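Heme-binding protein A / AI-2 binding protein A (Helicobacter pylori SS1, PDB 6OFQ) binds peptides in the periplasm and probably delivers them to an ABC transporter, as a substrate-binding protein of the DppA type. Local coordinates at residues G31-A36 with I263-G268; A238-V243 with F527-E532. All coordinates share one frame; numbering follows the deposited sequence.

From the N terminus, residues 31-36 come first, entering strand 32-37. Residues 238-243 follow and lead into strand 242-247, which lies beside it. Residues 263-268 then close the first loop on the other flank of strand 32-37, giving interaction 1, the one contact of the two that pairs strands. Near the C terminus, residues 527-532 return to 238-243 and close interaction 2, which packs the tail against the loop before strand 242-247. The two loops therefore cross. They touch where Leu33 N meets Lys242 O and Leu33 packs on Leu240. Strands 32-37, 242-247 and 265-266 share one mixed sheet, and the C-terminal tail, paired with strand 513-514 in a small sheet of its own, packs against the start of it.

Interaction 1: residues G31-A36 with I263-G268; sequences GVLVFA and IMLMTG
Val34 and Met264 begin the pairing: Met264 N bonds to Val34 O at 2.9 Å. The backbone bends at Met264, and Leu265 N also turns to Val34 O, weakly, at 3.4 Å. Beyond this, Ala36 N donates to Leu265 O at 2.9 Å, and Ala36 O accepts Thr267 N at 3.1 Å, completing a short parallel ladder. The Met264 side chain reaches the neighbouring strand, where SD receives a weak bond from Val34 N at 3.4 Å; a bend at chi3 (67°) then puts CE against Val32 O. On one face of the sheet, Leu265 CD2 meets the edge of the Phe35 ring at CD2, 3.7 Å away, and Thr267 CG2 approaches the same ring near CZ. On the other, Ile263 lays CG2 across Val34 CG1 at 3.8 Å and sends CD1 to Ala36 CB. Helix 251-259 covers this second face, with Ala257 and Leu258 against Ile263, and Phe526 meets the Phe35 ring on the first. The connection from strand 242-247 through that helix to strand 265-266 is a beta-alpha-beta crossover that skips one position, filled by strand 32-37, an arrangement consistent with the alpha/beta sheet of a type II periplasmic binding protein.

Interaction 2: residues A238-V243 with F527-E532; sequences AYLDKV and FKVYLE
Val529 O takes a hydrogen bond from a water at 2.8 Å, and the same water accepts Leu240 N at 2.9 Å, bridging the two backbones. The carbonyl oxygen is also hemmed in by carbon: Tyr239 CB and Leu240 CG each approach Val529 O to 3.5 Å. Tyr239 carries much of the contact. With CG anti to the carbonyl carbon (chi1 -58°), its ring is set against the tail, the carbonyl oxygens of Lys528 and Val529 lying at its edge. Tyr530 runs beside it, pointing the same way, and turns its ring edge to the Tyr239 face in a T-shaped stack, centroids 5.5 Å apart and planes at 72°. Strand 530-531 pairs antiparallel with strand 513-514, and the same tail packs on the loop that leads into strand 242-247 of the five-stranded mixed sheet that also holds strand 32-37. Leu240 divides its branches between two residues: CD1 lies 4.0 Å from Val529 CB and CD2 3.9 Å from Leu531 CG; Leu33 packs on Leu240 as well. At the other end, Ala238 CB lies 4.3 Å from Phe527 CB. The phenol oxygen of Tyr239 is bonded to Glu25 and Arg28, near the N terminus, and Phe29 adds another edge-to-face ring contact.

Interaction 1: residues G31-A36 with I263-G268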
loop_
_atom_site.group_PDB
_atom_site.type_symbol
_atom_site.label_atom_id
_atom_site.label_comp_id
_atom_site.label_asym_id
_atom_site.label_seq_id
_atom_site.Cartn_x
_atom_site.Cartn_y
_atom_site.Cartn_z
ATOM N N GLY A 31 6.618 27.604 -2.916
ATOM C CA GLY A 31 7.904 26.918 -2.831
ATOM C C GLY A 31 7.949 25.589 -3.505
ATOM O O GLY A 31 6.934 25.091 -4.037
ATOM N N VAL A 32 9.164 25.046 -3.544
ATOM C CA VAL A 32 9.460 23.761 -4.138
ATOM C C VAL A 32 9.869 22.786 -3.040
ATOM O O VAL A 32 10.793 23.028 -2.267
ATOM C CB VAL A 32 10.547 23.834 -5.221
ATOM C CG1 VAL A 32 10.849 22.491 -5.863
ATOM C CG2 VAL A 32 10.343 24.981 -6.187
ATOM N N LEU A 33 9.201 21.635 -3.027
ATOM C CA LEU A 33 9.566 20.552 -2.119
ATOM C C LEU A 33 10.268 19.461 -2.894
ATOM O O LEU A 33 9.777 19.017 -3.932
ATOM C CB LEU A 33 8.309 19.963 -1.471
ATOM C CG LEU A 33 8.526 18.707 -0.618
ATOM C CD1 LEU A 33 9.226 19.038 0.676
ATOM C CD2 LEU A 33 7.225 17.985 -0.293
ATOM N N VAL A 34 11.452 19.084 -2.422
ATOM C CA VAL A 34 12.219 17.944 -3.002
ATOM C C VAL A 34 12.096 16.762 -2.047
ATOM O O VAL A 34 12.643 16.814 -0.935
ATOM C CB VAL A 34 13.684 18.285 -3.296
ATOM C CG1 VAL A 34 14.312 17.114 -4.038
ATOM C CG2 VAL A 34 13.765 19.488 -4.220
ATOM N N PHE A 35 11.354 15.747 -2.464
ATOM C CA PHE A 35 11.086 14.536 -1.677
ATOM C C PHE A 35 11.968 13.464 -2.305
ATOM O O PHE A 35 12.022 13.369 -3.532
ATOM C CB PHE A 35 9.623 14.186 -1.879
ATOM C CG PHE A 35 9.128 12.921 -1.256
ATOM C CD1 PHE A 35 9.172 11.718 -1.922
ATOM C CD2 PHE A 35 8.505 12.907 -0.033
ATOM C CE1 PHE A 35 8.666 10.559 -1.344
ATOM C CE2 PHE A 35 7.973 11.767 0.551
ATOM C CZ PHE A 35 8.072 10.573 -0.126
ATOM N N ALA A 36 12.580 12.639 -1.481
ATOM C CA ALA A 36 13.368 11.538 -2.019
ATOM C C ALA A 36 12.940 10.228 -1.370
ATOM O O ALA A 36 12.583 10.119 -0.205
ATOM C CB ALA A 36 14.863 11.786 -1.762
ATOM N N ILE A 263 18.066 17.391 -0.935
ATOM C CA ILE A 263 16.646 16.973 -0.842
ATOM C C ILE A 263 16.168 17.449 0.528
ATOM O O ILE A 263 16.941 17.838 1.408
ATOM C CB ILE A 263 16.443 15.450 -1.031
ATOM C CG1 ILE A 263 17.103 14.637 0.078
ATOM C CG2 ILE A 263 17.000 15.066 -2.390
ATOM C CD1 ILE A 263 16.153 14.075 1.068
ATOM N N MET A 264 14.854 17.442 0.774
ATOM C CA MET A 264 14.231 18.132 1.898
ATOM C C MET A 264 13.419 17.229 2.825
ATOM O O MET A 264 13.114 17.620 3.950
ATOM C CB MET A 264 13.364 19.280 1.420
ATOM C CG MET A 264 14.129 20.301 0.579
ATOM S SD MET A 264 13.081 21.303 -0.480
ATOM C CE MET A 264 12.186 22.257 0.692
ATOM N N LEU A 265 13.007 16.077 2.324
ATOM C CA LEU A 265 12.114 15.167 3.061
ATOM C C LEU A 265 12.384 13.817 2.407
ATOM O O LEU A 265 12.437 13.718 1.183
ATOM C CB LEU A 265 10.659 15.614 2.898
ATOM C CG LEU A 265 9.470 14.679 3.138
ATOM C CD1 LEU A 265 9.426 14.467 4.598
ATOM C CD2 LEU A 265 8.176 15.365 2.744
ATOM N N MET A 266 12.515 12.770 3.208
ATOM C CA MET A 266 12.811 11.443 2.660
ATOM C C MET A 266 12.138 10.311 3.416
ATOM O O MET A 266 11.957 10.362 4.631
ATOM C CB MET A 266 14.304 11.144 2.549
ATOM C CG MET A 266 15.002 11.393 3.846
ATOM S SD MET A 266 16.702 10.779 3.970
ATOM C CE MET A 266 16.548 8.997 4.158
ATOM N N THR A 267 11.818 9.252 2.680
ATOM C CA THR A 267 11.366 8.016 3.303
ATOM C C THR A 267 12.527 7.033 3.275
ATOM O O THR A 267 13.511 7.172 2.511
ATOM C CB THR A 267 10.111 7.461 2.576
ATOM O OG1 THR A 267 10.431 7.255 1.190
ATOM C CG2 THR A 267 8.940 8.457 2.812
ATOM N N GLY A 268 12.354 6.024 4.125
ATOM C CA GLY A 268 13.251 4.863 4.062
ATOM C C GLY A 268 14.652 5.066 4.620
ATOM O O GLY A 268 15.603 4.543 4.019
#

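Interaction 2: residues A238-V243 with F527-E532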
loop_
_atom_site.group_PDB
_atom_site.type_symbol
_atom_site.label_atom_id
_atom_site.label_comp_id
_atom_site.label_asym_id
_atom_site.label_seq_id
_atom_site.Cartn_x
_atom_site.Cartn_y
_atom_site.Cartn_z
ATOM N N ALA A 238 -3.288 23.669 -2.722
ATOM C CA ALA A 238 -2.009 23.263 -2.169
ATOM C C ALA A 238 -1.170 24.481 -1.821
ATOM O O ALA A 238 -1.200 25.525 -2.515
ATOM C CB ALA A 238 -1.263 22.415 -3.183
ATOM N N TYR A 239 -0.285 24.329 -0.840
ATOM C CA TYR A 239 0.643 25.399 -0.532
ATOM C C TYR A 239 1.814 25.506 -1.467
ATOM O O TYR A 239 2.261 26.600 -1.855
ATOM C CB TYR A 239 1.169 25.330 0.882
ATOM C CG TYR A 239 0.153 25.375 2.004
ATOM C CD1 TYR A 239 -0.614 26.518 2.241
ATOM C CD2 TYR A 239 0.031 24.332 2.901
ATOM C CE1 TYR A 239 -1.549 26.558 3.261
ATOM C CE2 TYR A 239 -0.842 24.386 3.943
ATOM C CZ TYR A 239 -1.614 25.515 4.157
ATOM O OH TYR A 239 -2.471 25.622 5.248
ATOM N N LEU A 240 2.374 24.348 -1.806
ATOM C CA LEU A 240 3.564 24.288 -2.625
ATOM C C LEU A 240 3.289 24.541 -4.089
ATOM O O LEU A 240 2.258 24.111 -4.645
ATOM C CB LEU A 240 4.196 22.893 -2.480
ATOM C CG LEU A 240 4.784 22.625 -1.104
ATOM C CD1 LEU A 240 4.921 21.127 -0.869
ATOM C CD2 LEU A 240 6.137 23.316 -0.894
ATOM N N ASP A 241 4.226 25.139 -4.817
ATOM C CA ASP A 241 4.108 25.311 -6.245
ATOM C C ASP A 241 4.514 24.062 -7.025
ATOM O O ASP A 241 4.071 23.867 -8.142
ATOM C CB ASP A 241 5.041 26.458 -6.739
ATOM C CG ASP A 241 4.674 27.781 -6.116
ATOM O OD1 ASP A 241 3.468 28.087 -6.101
ATOM O OD2 ASP A 241 5.549 28.403 -5.445
ATOM N N LYS A 242 5.451 23.316 -6.481
ATOM C CA LYS A 242 6.078 22.232 -7.198
ATOM C C LYS A 242 6.563 21.174 -6.201
ATOM O O LYS A 242 7.052 21.503 -5.139
ATOM C CB LYS A 242 7.234 22.807 -8.052
ATOM C CG LYS A 242 8.097 21.834 -8.797
ATOM C CD LYS A 242 8.991 22.705 -9.710
ATOM C CE LYS A 242 10.241 22.021 -10.168
ATOM N NZ LYS A 242 10.973 22.997 -11.048
ATOM N N VAL A 243 6.505 19.906 -6.600
ATOM C CA VAL A 243 7.129 18.836 -5.884
ATOM C C VAL A 243 7.985 18.030 -6.860
ATOM O O VAL A 243 7.502 17.590 -7.896
ATOM C CB VAL A 243 6.116 17.894 -5.192
ATOM C CG1 VAL A 243 6.848 16.785 -4.438
ATOM C CG2 VAL A 243 5.169 18.678 -4.293
ATOM N N PHE A 527 -0.454 18.178 -0.355
ATOM C CA PHE A 527 -1.270 19.380 -0.334
ATOM C C PHE A 527 -1.218 20.203 0.935
ATOM O O PHE A 527 -1.534 21.395 0.849
ATOM C CB PHE A 527 -2.692 19.126 -0.867
ATOM C CG PHE A 527 -3.604 18.174 -0.104
ATOM C CD1 PHE A 527 -3.213 17.191 0.811
ATOM C CD2 PHE A 527 -4.938 18.225 -0.436
ATOM C CE1 PHE A 527 -4.134 16.306 1.404
ATOM C CE2 PHE A 527 -5.857 17.345 0.108
ATOM C CZ PHE A 527 -5.466 16.395 1.037
ATOM N N LYS A 528 -0.912 19.607 2.093
ATOM C CA LYS A 528 -0.870 20.337 3.385
ATOM C C LYS A 528 0.544 20.707 3.765
ATOM O O LYS A 528 0.774 21.333 4.782
ATOM C CB LYS A 528 -1.538 19.564 4.527
ATOM C CG LYS A 528 -2.885 18.968 4.182
ATOM C CD LYS A 528 -3.865 20.022 3.668
ATOM C CE LYS A 528 -5.214 19.394 3.327
ATOM N NZ LYS A 528 -6.170 20.359 2.759
ATOM N N VAL A 529 1.540 20.305 2.953
ATOM C CA VAL A 529 2.953 20.563 3.322
ATOM C C VAL A 529 3.326 21.985 2.916
ATOM O O VAL A 529 2.920 22.453 1.853
ATOM C CB VAL A 529 3.886 19.544 2.620
ATOM C CG1 VAL A 529 5.351 19.814 2.963
ATOM C CG2 VAL A 529 3.513 18.175 3.157
ATOM N N TYR A 530 4.099 22.676 3.753
ATOM C CA TYR A 530 4.523 24.023 3.364
ATOM C C TYR A 530 5.902 24.230 3.931
ATOM O O TYR A 530 6.433 23.460 4.758
ATOM C CB TYR A 530 3.559 25.112 3.890
ATOM C CG TYR A 530 3.414 25.218 5.384
ATOM C CD1 TYR A 530 2.554 24.380 6.111
ATOM C CD2 TYR A 530 4.195 26.078 6.127
ATOM C CE1 TYR A 530 2.438 24.458 7.479
ATOM C CE2 TYR A 530 4.056 26.170 7.490
ATOM C CZ TYR A 530 3.151 25.392 8.193
ATOM O OH TYR A 530 2.997 25.513 9.574
ATOM N N LEU A 531 6.526 25.291 3.406
ATOM C CA LEU A 531 7.853 25.680 3.865
ATOM C C LEU A 531 7.775 26.925 4.730
ATOM O O LEU A 531 7.144 27.907 4.351
ATOM C CB LEU A 531 8.719 25.947 2.634
ATOM C CG LEU A 531 8.775 24.832 1.585
ATOM C CD1 LEU A 531 9.743 25.212 0.438
ATOM C CD2 LEU A 531 9.117 23.489 2.220
ATOM N N GLU A 532 8.384 26.824 5.909
ATOM C CA GLU A 532 8.205 27.847 6.919
ATOM C C GLU A 532 8.967 29.067 6.456
ATOM O O GLU A 532 10.089 28.953 5.981
ATOM C CB GLU A 532 8.739 27.402 8.253
ATOM C CG GLU A 532 8.343 28.535 9.187
ATOM C CD GLU A 532 8.384 28.084 10.612
ATOM O OE1 GLU A 532 9.540 27.855 11.050
ATOM O OE2 GLU A 532 7.269 27.960 11.169
HETATM O O HOH W 1 1.387 21.992 -0.403
#